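Local coordinates for uncharacterized protein YhfS (Escherichia coli, PDB 4J8L), which is of unknown function but carries pyridoxal 5'-phosphate covalently bound to a lysine and may have cysteine synthase activity, at residues T169-A174 against A179-E184. Sequence-based numbering, arbitrary orientation.
Sequences TDDNYA and ARIGCE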
# COMPACT_ATOMS: atom_id res chain seq x y z
N THR A 169 6.05 2.88 9.01
CA THR A 169 5.09 3.29 7.99
C THR A 169 4.34 2.10 7.41
O THR A 169 4.90 1.02 7.19
CB THR A 169 5.74 4.09 6.85
OG1 THR A 169 6.86 3.36 6.32
CG2 THR A 169 6.22 5.45 7.37
N ASP A 170 3.06 2.34 7.16
CA ASP A 170 2.18 1.42 6.45
C ASP A 170 2.18 1.93 5.02
O ASP A 170 1.52 2.92 4.71
CB ASP A 170 0.78 1.53 7.08
CG ASP A 170 -0.29 0.74 6.33
OD1 ASP A 170 -0.05 0.26 5.20
OD2 ASP A 170 -1.41 0.63 6.87
N ASP A 171 2.90 1.25 4.14
CA ASP A 171 3.14 1.74 2.78
C ASP A 171 2.27 1.04 1.74
O ASP A 171 2.51 1.21 0.54
CB ASP A 171 4.62 1.57 2.40
CG ASP A 171 5.54 2.46 3.22
OD1 ASP A 171 5.61 3.66 2.93
OD2 ASP A 171 6.20 1.95 4.16
N ASN A 172 1.28 0.27 2.19
CA ASN A 172 0.42 -0.44 1.24
C ASN A 172 -0.22 0.47 0.21
O ASN A 172 -0.73 1.54 0.55
CB ASN A 172 -0.67 -1.23 1.97
CG ASN A 172 -0.09 -2.41 2.71
OD1 ASN A 172 0.29 -3.40 2.09
ND2 ASN A 172 0.02 -2.29 4.04
N TYR A 173 -0.16 0.02 -1.04
CA TYR A 173 -0.71 0.72 -2.21
C TYR A 173 0.13 1.93 -2.63
O TYR A 173 -0.23 2.66 -3.55
CB TYR A 173 -2.15 1.16 -1.97
CG TYR A 173 -3.20 0.08 -1.92
CD1 TYR A 173 -3.20 -0.99 -2.81
CD2 TYR A 173 -4.24 0.15 -0.99
CE1 TYR A 173 -4.20 -1.96 -2.76
CE2 TYR A 173 -5.22 -0.81 -0.94
CZ TYR A 173 -5.21 -1.86 -1.83
OH TYR A 173 -6.21 -2.81 -1.76
N ALA A 174 1.24 2.16 -1.94
CA ALA A 174 2.16 3.21 -2.35
C ALA A 174 3.47 2.67 -2.93
O ALA A 174 4.16 3.37 -3.67
CB ALA A 174 2.46 4.15 -1.17
N ALA A 179 7.95 8.04 -5.31
CA ALA A 179 9.42 8.12 -5.32
C ALA A 179 10.07 7.45 -4.10
O ALA A 179 11.09 6.77 -4.24
CB ALA A 179 9.87 9.57 -5.43
N ARG A 180 9.50 7.67 -2.92
CA ARG A 180 10.10 7.17 -1.68
C ARG A 180 9.07 6.57 -0.73
O ARG A 180 8.11 7.24 -0.36
CB ARG A 180 10.85 8.29 -0.96
CG ARG A 180 12.07 8.83 -1.73
CD ARG A 180 12.96 9.71 -0.82
NE ARG A 180 12.29 10.93 -0.40
CZ ARG A 180 12.73 11.74 0.56
NH1 ARG A 180 13.86 11.46 1.21
NH2 ARG A 180 12.05 12.83 0.87
N ILE A 181 9.27 5.31 -0.34
CA ILE A 181 8.46 4.74 0.74
C ILE A 181 9.06 5.12 2.09
O ILE A 181 10.12 5.74 2.15
CB ILE A 181 8.29 3.21 0.61
CG1 ILE A 181 9.62 2.47 0.73
CG2 ILE A 181 7.67 2.86 -0.75
CD1 ILE A 181 9.44 0.95 0.85
N GLY A 182 8.38 4.77 3.18
CA GLY A 182 8.74 5.25 4.51
C GLY A 182 10.21 5.10 4.88
O GLY A 182 10.85 6.06 5.31
N CYS A 183 10.76 3.90 4.70
CA CYS A 183 12.15 3.65 5.08
C CYS A 183 13.14 4.42 4.22
O CYS A 183 14.33 4.48 4.55
CB CYS A 183 12.48 2.16 5.06
SG CYS A 183 12.39 1.38 3.44
N GLU A 184 12.67 5.00 3.12
CA GLU A 184 13.53 5.79 2.24
C GLU A 184 13.47 7.27 2.57
O GLU A 184 14.23 8.06 2.02
CB GLU A 184 13.16 5.57 0.77
CG GLU A 184 13.24 4.13 0.33
CD GLU A 184 12.85 3.94 -1.13
OE1 GLU A 184 11.68 4.21 -1.47
OE2 GLU A 184 13.72 3.52 -1.92
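Asp171 reaches across to the backbone of Gly182 just beyond strand 167-170, in the large mixed sheet of a pyridoxal-phosphate domain of the aminotransferase (fold type I) kind. The evidence is one hydrogen bond: Gly182 N donates to Asp171 OD1 over 3.0 Å, with 155° at the hydrogen, so it is fairly straight. It arrives on the syn side of the oxygen but 35° out of the carboxylate plane. The same oxygen lies 3.6 Å from CB of Ile181, whose side chain crosses that of Asp171 at about a right angle.

Beside this bond, Thr169 packs on the glycine, with OG1 3.2 Å from Gly182 CA. A beta carbon built at Gly182 would fall 1.7 Å from Thr169 OG1, so the spacing leaves no place for a side chain.

The second shell fixes the carboxylate. With Thr169 OG1 set between its backbone N and carbonyl carbon (chi1 53°), the hydroxyl donates to Asp171 OD2 over 2.7 Å. Ser190, on the neighbouring strand 189-193, bonds both Thr169 OG1 and Asp171 OD2, while His142 ND1 bonds OD1; the buried oxygens therefore have two partners each. Exchanging Asp171 for an alanine removes both oxygens and would probably leave the Gly182 N-H and His142 ND1 without these mates, with the Thr169 hydroxyl freer to turn.

Further out, Asp170 points to the other side of the chain, where OD2 lies close to N1 of the modified lysine at position 196, the cofactor ring nitrogen. Asn172 ND2 steadies its other oxygen, meeting Asp170 OD1 at 2.8 Å from above the carboxylate plane. In 179-184 the backbone bond from Glu184 N to Ile181 O closes the turn, and Glu184 OE1 reinforces it, taking a hydrogen bond from Ile181 N at 2.9 Å through its anti lone pair.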